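PDB 2E4T: endoglucanase from Clostridium thermocellum, which hydrolyses internal beta-1,4-glucosidic bonds of cellulose and probably of xyloglucan, this chain being the glycoside hydrolase family 44 module of a larger multidomain enzyme. Local coordinates for residues G50-E54 with Y155-F161; N55-N59 with S116-N120; V162-V166 with V218-D222; I178-S182 with P223-I227. All blocks are in the same frame, centred on the assembly; numbering follows the deposited sequence. Where two conformers were deposited one is given.

Interaction 1. Residues G50-E54 with Y155-F161. With CA (calcium ion), chain C.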
loop_
_atom_site.group_PDB
_atom_site.type_symbol
_atom_site.label_atom_id
_atom_site.label_comp_id
_atom_site.label_asym_id
_atom_site.label_seq_id
_atom_site.Cartn_x
_atom_site.Cartn_y
_atom_site.Cartn_z
ATOM N N GLY A 50 -16.229 6.949 8.688
ATOM C CA GLY A 50 -17.132 7.582 9.644
ATOM C C GLY A 50 -16.525 7.788 11.023
ATOM O O GLY A 50 -17.243 8.050 11.991
ATOM N N TYR A 51 -15.193 7.641 11.142
ATOM C CA TYR A 51 -14.504 7.858 12.405
ATOM C C TYR A 51 -14.562 9.331 12.816
ATOM O O TYR A 51 -14.219 10.215 12.030
ATOM C CB TYR A 51 -13.024 7.432 12.245
ATOM C CG TYR A 51 -12.161 7.823 13.437
ATOM C CD1 TYR A 51 -12.300 7.180 14.674
ATOM C CD2 TYR A 51 -11.251 8.874 13.330
ATOM C CE1 TYR A 51 -11.530 7.551 15.756
ATOM C CE2 TYR A 51 -10.482 9.267 14.427
ATOM C CZ TYR A 51 -10.644 8.627 15.643
ATOM O OH TYR A 51 -9.891 9.065 16.717
ATOM N N ASN A 52 -14.981 9.566 14.074
ATOM C CA ASN A 52 -15.092 10.905 14.630
ATOM C C ASN A 52 -13.948 11.118 15.610
ATOM O O ASN A 52 -13.940 10.538 16.694
ATOM C CB ASN A 52 -16.438 11.029 15.337
ATOM C CG ASN A 52 -16.685 12.399 15.912
ATOM O OD1 ASN A 52 -15.754 13.181 16.126
ATOM N ND2 ASN A 52 -17.968 12.696 16.164
ATOM N N TRP A 53 -12.967 11.977 15.258
ATOM C CA TRP A 53 -11.809 12.132 16.118
ATOM C C TRP A 53 -12.178 12.737 17.493
ATOM O O TRP A 53 -11.409 12.611 18.451
ATOM C CB TRP A 53 -10.741 13.016 15.438
ATOM C CG TRP A 53 -11.038 14.482 15.446
ATOM C CD1 TRP A 53 -11.876 15.170 14.621
ATOM C CD2 TRP A 53 -10.435 15.461 16.322
ATOM N NE1 TRP A 53 -11.851 16.526 14.923
ATOM C CE2 TRP A 53 -10.977 16.713 15.951
ATOM C CE3 TRP A 53 -9.478 15.399 17.341
ATOM C CZ2 TRP A 53 -10.555 17.909 16.568
ATOM C CZ3 TRP A 53 -9.069 16.573 17.950
ATOM C CH2 TRP A 53 -9.601 17.805 17.556
ATOM N N GLU A 54 -13.323 13.427 17.567
ATOM C CA GLU A 54 -13.647 14.092 18.833
ATOM C C GLU A 54 -13.990 13.113 19.934
ATOM O O GLU A 54 -13.738 13.391 21.103
ATOM C CB GLU A 54 -14.812 15.068 18.645
ATOM C CG GLU A 54 -14.549 16.137 17.594
ATOM C CD GLU A 54 -15.678 17.173 17.514
ATOM O OE1 GLU A 54 -16.805 16.904 18.049
ATOM O OE2 GLU A 54 -15.465 18.259 16.914
ATOM N N TYR A 155 -20.765 19.710 14.295
ATOM C CA TYR A 155 -19.719 19.673 13.289
ATOM C C TYR A 155 -18.459 19.055 13.833
ATOM O O TYR A 155 -18.159 19.165 14.997
ATOM C CB TYR A 155 -19.349 21.102 12.812
ATOM C CG TYR A 155 -20.564 21.776 12.234
ATOM C CD1 TYR A 155 -21.030 21.402 10.985
ATOM C CD2 TYR A 155 -21.281 22.740 12.945
ATOM C CE1 TYR A 155 -22.208 21.887 10.481
ATOM C CE2 TYR A 155 -22.465 23.285 12.417
ATOM C CZ TYR A 155 -22.916 22.839 11.206
ATOM O OH TYR A 155 -24.075 23.400 10.755
ATOM N N VAL A 156 -17.694 18.432 12.906
ATOM C CA VAL A 156 -16.347 17.935 13.217
ATOM C C VAL A 156 -15.417 18.503 12.140
ATOM O O VAL A 156 -15.755 18.457 10.955
ATOM C CB VAL A 156 -16.355 16.397 13.211
ATOM C CG1 VAL A 156 -15.002 15.833 13.363
ATOM C CG2 VAL A 156 -17.281 15.864 14.361
ATOM N N TYR A 157 -14.277 19.051 12.565
ATOM C CA TYR A 157 -13.435 19.813 11.657
ATOM C C TYR A 157 -12.114 19.052 11.374
ATOM O O TYR A 157 -11.379 18.700 12.308
ATOM C CB TYR A 157 -13.095 21.184 12.267
ATOM C CG TYR A 157 -14.353 21.985 12.501
ATOM C CD1 TYR A 157 -15.000 22.593 11.449
ATOM C CD2 TYR A 157 -14.906 22.123 13.782
ATOM C CE1 TYR A 157 -16.157 23.335 11.644
ATOM C CE2 TYR A 157 -16.089 22.844 13.979
ATOM C CZ TYR A 157 -16.692 23.469 12.884
ATOM O OH TYR A 157 -17.858 24.190 13.033
ATOM N N MET A 158 -11.838 18.834 10.094
ATOM C CA MET A 158 -10.610 18.101 9.755
ATOM C C MET A 158 -9.338 18.875 10.054
ATOM O O MET A 158 -8.357 18.271 10.518
ATOM C CB MET A 158 -10.618 17.604 8.300
ATOM C CG MET A 158 -11.657 16.529 8.028
ATOM S SD MET A 158 -11.428 15.045 9.035
ATOM C CE MET A 158 -12.646 15.293 10.318
ATOM N N ASP A 159 -9.311 20.175 9.766
ATOM C CA ASP A 159 -8.092 20.906 10.064
ATOM C C ASP A 159 -7.821 20.935 11.589
ATOM O O ASP A 159 -6.663 20.912 11.993
ATOM C CB ASP A 159 -8.051 22.284 9.391
ATOM C CG ASP A 159 -9.158 23.243 9.777
ATOM O OD1 ASP A 159 -10.114 22.920 10.501
ATOM O OD2 ASP A 159 -9.016 24.421 9.257
ATOM N N GLU A 160 -8.879 20.984 12.410
ATOM C CA GLU A 160 -8.707 20.971 13.840
ATOM C C GLU A 160 -8.121 19.619 14.310
ATOM O O GLU A 160 -7.277 19.570 15.215
ATOM C CB GLU A 160 -10.028 21.288 14.531
ATOM C CG GLU A 160 -9.854 21.530 16.025
ATOM C CD GLU A 160 -11.138 22.063 16.654
ATOM O OE1 GLU A 160 -12.220 21.410 16.484
ATOM O OE2 GLU A 160 -11.073 23.139 17.315
ATOM N N PHE A 161 -8.564 18.520 13.671
ATOM C CA PHE A 161 -8.016 17.186 13.947
ATOM C C PHE A 161 -6.504 17.186 13.615
ATOM O O PHE A 161 -5.663 16.756 14.435
ATOM C CB PHE A 161 -8.810 16.204 13.097
ATOM C CG PHE A 161 -8.453 14.725 13.146
ATOM C CD1 PHE A 161 -7.645 14.143 14.117
ATOM C CD2 PHE A 161 -9.032 13.920 12.158
ATOM C CE1 PHE A 161 -7.386 12.784 14.071
ATOM C CE2 PHE A 161 -8.781 12.550 12.127
ATOM C CZ PHE A 161 -7.966 11.988 13.083
HETATM CA CA CA C . -17.726 19.123 17.279
HETATM O O HOH W 1 -13.456 19.144 15.287
HETATM O O HOH W 2 -16.644 21.223 17.005
HETATM O O HOH W 3 -19.626 17.682 17.433
#

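Interaction 2. Residues N55-N59 with S116-N120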
loop_
_atom_site.group_PDB
_atom_site.type_symbol
_atom_site.label_atom_id
_atom_site.label_comp_id
_atom_site.label_asym_id
_atom_site.label_seq_id
_atom_site.Cartn_x
_atom_site.Cartn_y
_atom_site.Cartn_z
ATOM N N ASN A 55 -14.619 11.983 19.554
ATOM C CA ASN A 55 -15.123 11.000 20.553
ATOM C C ASN A 55 -14.741 9.578 20.239
ATOM O O ASN A 55 -15.062 8.682 21.031
ATOM C CB ASN A 55 -16.620 11.177 20.740
ATOM C CG ASN A 55 -17.352 10.990 19.457
ATOM O OD1 ASN A 55 -16.899 10.294 18.533
ATOM N ND2 ASN A 55 -18.527 11.619 19.366
ATOM N N ASN A 56 -14.043 9.320 19.119
ATOM C CA ASN A 56 -13.530 7.997 18.733
ATOM C C ASN A 56 -14.589 7.000 18.257
ATOM O O ASN A 56 -14.207 5.849 17.984
ATOM C CB ASN A 56 -12.634 7.381 19.800
ATOM C CG ASN A 56 -11.479 8.286 20.108
ATOM O OD1 ASN A 56 -10.583 8.495 19.260
ATOM N ND2 ASN A 56 -11.479 8.860 21.298
ATOM N N PHE A 57 -15.842 7.412 18.133
ATOM C CA PHE A 57 -16.831 6.511 17.575
ATOM C C PHE A 57 -16.621 6.375 16.071
ATOM O O PHE A 57 -16.015 7.236 15.409
ATOM C CB PHE A 57 -18.248 7.007 17.883
ATOM C CG PHE A 57 -18.518 7.100 19.369
ATOM C CD1 PHE A 57 -18.299 6.026 20.204
ATOM C CD2 PHE A 57 -19.086 8.254 19.925
ATOM C CE1 PHE A 57 -18.584 6.098 21.557
ATOM C CE2 PHE A 57 -19.364 8.358 21.273
ATOM C CZ PHE A 57 -19.112 7.272 22.085
ATOM N N SER A 58 -17.168 5.292 15.515
ATOM C CA SER A 58 -17.078 5.052 14.081
ATOM C C SER A 58 -18.226 4.104 13.705
ATOM O O SER A 58 -18.915 3.570 14.581
ATOM C CB SER A 58 -15.728 4.419 13.679
ATOM O OG SER A 58 -15.554 3.141 14.279
ATOM N N ASN A 59 -18.397 3.902 12.382
ATOM C CA ASN A 59 -19.529 3.139 11.885
ATOM C C ASN A 59 -19.041 2.023 10.966
ATOM O O ASN A 59 -18.205 2.211 10.077
ATOM C CB ASN A 59 -20.512 4.085 11.158
ATOM C CG ASN A 59 -21.866 3.414 10.925
ATOM O OD1 ASN A 59 -22.018 2.609 9.988
ATOM N ND2 ASN A 59 -22.835 3.680 11.805
ATOM N N SER A 116 -19.671 9.425 12.862
ATOM C CA SER A 116 -20.571 8.972 13.926
ATOM C C SER A 116 -20.669 9.988 15.069
ATOM O O SER A 116 -19.645 10.422 15.645
ATOM C CB SER A 116 -20.005 7.685 14.546
ATOM O OG SER A 116 -20.094 6.611 13.619
ATOM N N ALA A 117 -21.908 10.302 15.473
ATOM C CA ALA A 117 -22.128 11.156 16.632
ATOM C C ALA A 117 -22.039 10.409 17.954
ATOM O O ALA A 117 -21.914 11.056 19.004
ATOM C CB ALA A 117 -23.508 11.805 16.546
ATOM N N ASP A 118 -22.201 9.086 17.915
ATOM C CA ASP A 118 -22.433 8.297 19.115
ATOM C C ASP A 118 -21.903 6.887 18.852
ATOM O O ASP A 118 -21.474 6.548 17.743
ATOM C CB ASP A 118 -23.927 8.301 19.494
ATOM C CG ASP A 118 -24.774 7.704 18.365
ATOM O OD1 ASP A 118 -24.568 6.521 18.029
ATOM O OD2 ASP A 118 -25.644 8.454 17.799
ATOM N N GLY A 119 -21.959 6.077 19.908
ATOM C CA GLY A 119 -21.640 4.662 19.837
ATOM C C GLY A 119 -22.844 3.798 20.177
ATOM O O GLY A 119 -22.713 2.755 20.813
ATOM N N ASN A 120 -24.029 4.196 19.721
ATOM C CA ASN A 120 -25.273 3.626 20.243
ATOM C C ASN A 120 -25.815 2.443 19.486
ATOM O O ASN A 120 -26.836 1.896 19.927
ATOM C CB ASN A 120 -26.410 4.684 20.309
ATOM C CG ASN A 120 -26.083 5.892 21.046
ATOM O OD1 ASN A 120 -25.281 5.839 21.919
ATOM N ND2 ASN A 120 -26.797 7.016 20.776
#

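Interaction 3. Residues V162-V166 with V218-D222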
loop_
_atom_site.group_PDB
_atom_site.type_symbol
_atom_site.label_atom_id
_atom_site.label_comp_id
_atom_site.label_asym_id
_atom_site.label_seq_id
_atom_site.Cartn_x
_atom_site.Cartn_y
_atom_site.Cartn_z
ATOM N N VAL A 162 -6.149 17.624 12.406
ATOM C CA VAL A 162 -4.728 17.683 12.030
ATOM C C VAL A 162 -3.952 18.557 13.010
ATOM O O VAL A 162 -2.836 18.231 13.433
ATOM C CB VAL A 162 -4.562 18.112 10.566
ATOM C CG1 VAL A 162 -3.088 18.297 10.225
ATOM C CG2 VAL A 162 -5.191 17.069 9.655
ATOM N N ASN A 163 -4.531 19.708 13.396
ATOM C CA ASN A 163 -3.833 20.587 14.346
ATOM C C ASN A 163 -3.553 19.837 15.675
ATOM O O ASN A 163 -2.478 20.009 16.276
ATOM C CB ASN A 163 -4.699 21.833 14.605
ATOM C CG ASN A 163 -4.029 22.745 15.598
ATOM O OD1 ASN A 163 -3.027 23.415 15.257
ATOM N ND2 ASN A 163 -4.508 22.748 16.848
ATOM N N TYR A 164 -4.509 19.033 16.150
ATOM C CA TYR A 164 -4.298 18.281 17.382
ATOM C C TYR A 164 -3.091 17.341 17.240
ATOM O O TYR A 164 -2.236 17.227 18.156
ATOM C CB TYR A 164 -5.583 17.515 17.719
ATOM C CG TYR A 164 -5.509 16.744 19.007
ATOM C CD1 TYR A 164 -6.042 17.311 20.162
ATOM C CD2 TYR A 164 -4.971 15.451 19.088
ATOM C CE1 TYR A 164 -6.000 16.648 21.387
ATOM C CE2 TYR A 164 -4.939 14.799 20.327
ATOM C CZ TYR A 164 -5.436 15.413 21.480
ATOM O OH TYR A 164 -5.364 14.698 22.669
ATOM N N LEU A 165 -3.027 16.666 16.103
ATOM C CA LEU A 165 -1.927 15.719 15.833
ATOM C C LEU A 165 -0.572 16.462 15.723
ATOM O O LEU A 165 0.434 16.006 16.288
ATOM C CB LEU A 165 -2.219 14.927 14.572
ATOM C CG LEU A 165 -3.445 14.030 14.686
ATOM C CD1 LEU A 165 -3.752 13.413 13.305
ATOM C CD2 LEU A 165 -3.323 12.949 15.725
ATOM N N VAL A 166 -0.549 17.566 14.978
ATOM C CA VAL A 166 0.690 18.333 14.821
ATOM C C VAL A 166 1.133 18.915 16.163
ATOM O O VAL A 166 2.340 18.936 16.474
ATOM C CB VAL A 166 0.492 19.455 13.781
ATOM C CG1 VAL A 166 1.663 20.419 13.737
ATOM C CG2 VAL A 166 0.277 18.815 12.418
ATOM N N VAL A 218 -5.735 20.891 5.166
ATOM C CA VAL A 218 -4.635 20.194 5.846
ATOM C C VAL A 218 -3.333 20.969 5.690
ATOM O O VAL A 218 -2.586 21.143 6.663
ATOM C CB VAL A 218 -4.476 18.756 5.264
ATOM C CG1 VAL A 218 -3.195 18.095 5.803
ATOM C CG2 VAL A 218 -5.686 17.933 5.562
ATOM N N LYS A 219 -3.039 21.405 4.458
ATOM C CA LYS A 219 -1.731 22.037 4.189
ATOM C C LYS A 219 -1.596 23.405 4.839
ATOM O O LYS A 219 -0.469 23.851 5.037
ATOM C CB LYS A 219 -1.456 22.046 2.701
ATOM C CG LYS A 219 -1.180 20.584 2.260
ATOM C CD LYS A 219 -0.889 20.472 0.794
ATOM C CE LYS A 219 -0.474 19.103 0.401
ATOM N NZ LYS A 219 0.909 18.763 0.382
ATOM N N LYS A 220 -2.711 24.076 5.183
ATOM C CA LYS A 220 -2.598 25.297 5.979
ATOM C C LYS A 220 -2.089 25.001 7.387
ATOM O O LYS A 220 -1.401 25.844 8.002
ATOM C CB LYS A 220 -3.929 26.012 6.027
ATOM C CG LYS A 220 -4.236 26.772 4.800
ATOM C CD LYS A 220 -5.211 27.855 4.982
ATOM C CE LYS A 220 -6.581 27.361 4.672
ATOM N NZ LYS A 220 -7.565 28.504 4.857
ATOM N N VAL A 221 -2.408 23.816 7.920
ATOM C CA VAL A 221 -1.958 23.437 9.269
ATOM C C VAL A 221 -0.558 22.816 9.207
ATOM O O VAL A 221 0.299 23.119 10.050
ATOM C CB VAL A 221 -2.945 22.432 9.913
ATOM C CG1 VAL A 221 -2.463 21.984 11.272
ATOM C CG2 VAL A 221 -4.333 23.080 9.991
ATOM N N ASP A 222 -0.337 21.914 8.239
ATOM C CA ASP A 222 0.929 21.205 8.093
ATOM C C ASP A 222 1.342 21.267 6.639
ATOM O O ASP A 222 0.961 20.408 5.832
ATOM C CB ASP A 222 0.865 19.756 8.559
ATOM C CG ASP A 222 2.229 19.122 8.598
ATOM O OD1 ASP A 222 3.186 19.696 7.988
ATOM O OD2 ASP A 222 2.355 18.036 9.230
#

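Interaction 4. Residues I178-S182 with P223-I227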
loop_
_atom_site.group_PDB
_atom_site.type_symbol
_atom_site.label_atom_id
_atom_site.label_comp_id
_atom_site.label_asym_id
_atom_site.label_seq_id
_atom_site.Cartn_x
_atom_site.Cartn_y
_atom_site.Cartn_z
ATOM N N ILE A 178 3.348 12.831 11.879
ATOM C CA ILE A 178 2.584 11.992 10.942
ATOM C C ILE A 178 2.826 12.553 9.539
ATOM O O ILE A 178 2.607 13.733 9.242
ATOM C CB ILE A 178 1.100 12.029 11.328
ATOM C CG1 ILE A 178 0.965 11.209 12.634
ATOM C CG2 ILE A 178 0.232 11.469 10.201
ATOM C CD1 ILE A 178 -0.342 11.421 13.361
ATOM N N LYS A 179 3.333 11.689 8.636
ATOM C CA LYS A 179 3.807 12.160 7.343
ATOM C C LYS A 179 2.741 12.320 6.291
ATOM O O LYS A 179 2.897 13.159 5.389
ATOM C CB LYS A 179 4.955 11.278 6.816
ATOM C CG LYS A 179 6.260 11.478 7.509
ATOM C CD LYS A 179 7.350 10.519 6.891
ATOM C CE LYS A 179 8.761 10.746 7.347
ATOM N NZ LYS A 179 8.940 10.370 8.761
ATOM N N GLY A 180 1.665 11.518 6.367
ATOM C CA GLY A 180 0.684 11.535 5.309
ATOM C C GLY A 180 -0.733 11.425 5.810
ATOM O O GLY A 180 -0.989 10.840 6.866
ATOM N N TYR A 181 -1.648 12.001 4.999
ATOM C CA TYR A 181 -3.066 11.895 5.241
ATOM C C TYR A 181 -3.737 11.463 3.968
ATOM O O TYR A 181 -3.403 11.910 2.862
ATOM C CB TYR A 181 -3.660 13.251 5.683
ATOM C CG TYR A 181 -3.096 13.722 7.007
ATOM C CD1 TYR A 181 -3.570 13.208 8.205
ATOM C CD2 TYR A 181 -2.025 14.617 7.042
ATOM C CE1 TYR A 181 -3.019 13.607 9.439
ATOM C CE2 TYR A 181 -1.454 14.993 8.241
ATOM C CZ TYR A 181 -1.932 14.475 9.451
ATOM O OH TYR A 181 -1.410 14.823 10.671
ATOM N N SER A 182 -4.762 10.589 4.123
ATOM C CA SER A 182 -5.558 10.130 2.989
ATOM C C SER A 182 -6.903 10.842 2.940
ATOM O O SER A 182 -7.524 11.102 3.991
ATOM C CB SER A 182 -5.802 8.615 3.145
ATOM O OG SER A 182 -6.606 8.042 2.135
ATOM N N PRO A 223 2.125 22.291 6.265
ATOM C CA PRO A 223 2.526 22.434 4.871
ATOM C C PRO A 223 3.383 21.287 4.376
ATOM O O PRO A 223 3.611 21.201 3.140
ATOM C CB PRO A 223 3.330 23.752 4.857
ATOM C CG PRO A 223 3.008 24.448 6.144
ATOM C CD PRO A 223 2.578 23.414 7.111
ATOM N N TYR A 224 3.927 20.480 5.288
ATOM C CA TYR A 224 4.854 19.414 4.917
ATOM C C TYR A 224 4.139 18.078 4.774
ATOM O O TYR A 224 4.760 17.086 4.323
ATOM C CB TYR A 224 5.948 19.273 6.007
ATOM C CG TYR A 224 6.624 20.602 6.205
ATOM C CD1 TYR A 224 7.538 21.094 5.311
ATOM C CD2 TYR A 224 6.301 21.397 7.291
ATOM C CE1 TYR A 224 8.104 22.385 5.508
ATOM C CE2 TYR A 224 6.855 22.663 7.527
ATOM C CZ TYR A 224 7.727 23.155 6.606
ATOM O OH TYR A 224 8.300 24.397 6.783
ATOM N N ALA A 225 2.870 17.990 5.164
ATOM C CA ALA A 225 2.167 16.702 5.117
ATOM C C ALA A 225 1.847 16.336 3.671
ATOM O O ALA A 225 1.510 17.212 2.858
ATOM C CB ALA A 225 0.888 16.810 5.944
ATOM N N GLU A 226 1.909 15.042 3.388
ATOM C CA GLU A 226 1.595 14.543 2.045
ATOM C C GLU A 226 0.141 14.116 1.988
ATOM O O GLU A 226 -0.322 13.387 2.886
ATOM C CB GLU A 226 2.520 13.368 1.710
ATOM C CG GLU A 226 3.914 13.865 1.436
ATOM C CD GLU A 226 4.915 12.767 1.112
ATOM O OE1 GLU A 226 4.905 11.697 1.757
ATOM O OE2 GLU A 226 5.719 12.973 0.199
ATOM N N ILE A 227 -0.531 14.533 0.917
ATOM C CA ILE A 227 -1.925 14.147 0.684
ATOM C C ILE A 227 -1.979 13.032 -0.338
ATOM O O ILE A 227 -1.413 13.109 -1.448
ATOM C CB ILE A 227 -2.726 15.405 0.191
ATOM C CG1 ILE A 227 -2.903 16.393 1.334
ATOM C CG2 ILE A 227 -4.053 14.975 -0.436
ATOM C CD1 ILE A 227 -3.982 15.906 2.399
HETATM O O HOH W 4 5.323 14.328 4.623
#

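Interaction 1. Residues G50-E54 with Y155-F161
W53 lies flat against F161, each residue setting its CB over the ring of the other. With chi1 at 76°, CG of W53 is held between the backbone N and the carbonyl carbon, and the indole swings over the start of helix 158-169. Its CB stands above the centre of the F161 ring, 3.5 Å from the centroid. CG comes within 3.5 Å of F161 CG, and F161 CB sits over the five-membered ring of W53, 3.4 Å from its centroid. The two ring planes differ by only 5°, yet they are slid apart, so CH-pi contacts rather than ring overlap carry the pairing. Farther along the indole, CD1 meets the methyl CG1 of V156 at 3.4 Å. NE1 gives a weak hydrogen bond to a bridging water, and at the far rim the ring edge at CZ2 meets E160 CG (3.7 Å). The opposite indole face is covered near its rim by CG of E54.

That water is gripped four ways: it also accepts from Y157 N (2.8 Å) and donates to E54 OE2 and E160 OE1. It thus lies between two carboxylates that would otherwise probably repel each other; OE2 of E160 pairs in addition with K141. An Asx turn, E54 N to N52 OD1 at 2.8 Å, shapes the loop just before E54. Both carboxylate oxygens of E54 bind calcium together with the carbonyl of Y155 and two waters. D150 and D153 complete this metal site, which clamps the 50-54 loop to the strand-helix junction.

Interaction 2. Residues N55-N59 with S116-N120
The ring of F57 lies on the D118-G119 peptide. D118 C is 3.3 Å above the ring plane near the rim, G119 N is over the centre, and G119 CA makes a CH-pi contact 3.9 Å from the ring centroid. With no side chain on G119, the ring can rest directly on the backbone. F57 CB comes within 3.3 Å of D118 O, while the carbonyl oxygen of N55 covers the opposite ring face, so the phenyl group is sandwiched between two pieces of main chain. Beside it, S116 OG approaches S58 C at 3.1 Å but makes its hydrogen bond to S68.

Two Asx turns shape the surfaces that meet. F57 N bonds to N55 OD1 at 3.1 Å with an N-H...O angle of 165°, the donor tilted out of the amide plane; N120 N bonds to D118 OD1 at 2.9 Å. The other carboxylate oxygen of D118 forms a salt bridge with R133, just ahead of strand 134-138.

Farther out, strand 58-59 belongs to a small antiparallel sheet with strands 67-69 and 121-122. Helix 71-75 packs against N56 and S58, and strand 134-138 meets N59, S116 and A117.

Interaction 3. Residues V162-V166 with V218-D222
The carboxylate of D222 is the flat group that reaches across this contact: the methyl CG2 of V166 lies off its plane, 3.9 Å from OD2 and about as far from CB. Both carboxylate oxygens are engaged beyond this contact, OD2 by A172 N and OD1 by Y224 N, so the acid is held in place while its flank packs on valine. Helices 158-169 and 204-221, which meet here, are neighbours on the outside of the TIM barrel, and they run in broadly the same direction.

The rest of the interface is aliphatic. V221 pushes its methyl CG1, anti to its own backbone N (chi1 177°), against helix 158-169, where it sits 3.6 Å from N163 CA. The same methyl touches V162 CG1 at 3.9 Å and reaches V166 CG2 at 4.3 Å, so one branch serves three residues of the facing helix. Deeper toward the strands, V162 CG2 meets V218 CG2 at 4.2 Å; both valines also pack on L109 and Y181 of the barrel wall. V218 O accepts two backbone bonds, from V221 N at 3.0 Å and from D222 N at 2.9 Å.

Interaction 4. Residues I178-S182 with P223-I227
Two main-chain hydrogen bonds tie K179 and Y181 to E226, pairing G180 with E226 and Y181 with I227 in parallel, as expected of adjacent strands in a TIM barrel. E226 N donates to K179 O over 2.9 Å, with an N-H...O angle of 173°. The bond from Y181 N to E226 O is also 2.9 Å. E226 therefore uses both its N-H and its carbonyl toward the same neighbouring strand. G180 CA adds a CA-H...O contact to E226 O at 3.2 Å, and I227 CA a longer one to Y181 O.

One water extends the pairing beyond the strand starts, donating to K179 O at 2.8 Å and to Y224 O. K179 O thus receives two donors, one from the backbone and one from solvent.

Apolar contacts are gathered on the face that carries Y181 and I227. The Y181 ring turns its edge to A225, whose CB lies in the ring plane 3.8 Å from CE2, and I227 CD1 comes within 4.2 Å of Y181 CB. Helices 158-169 and 204-221 cover this side.

On the other face E226 is held by K354, Y387 and Y104, residues near the starts of other barrel strands or just ahead of one. The contact therefore divides its chemistry by face: hydrocarbon toward the surrounding helices, and a carboxylate with charged and hydroxyl partners toward the barrel interior.

From the N terminus, interaction 1 closes a long loop that starts after strand 40-43 and returns at helix 158-169. Interaction 2 closes a shorter loop within it and leans on it through Y51 with N56 and N52 with S116, so the 50-59 loop is tied both to the 116-120 loop and to the start of helix 158-169, with helix 88-99 and barrel strand 104-109 lying in the chain between. Interactions 3 and 4 come later in the chain and cross each other, their segments alternating along the helix-strand-helix-strand run from 162 to 227. Interactions 1 and 3 share helix 158-169 and touch where W53 packs on Y164. K219 reaches A225 O, joining 3 to 4.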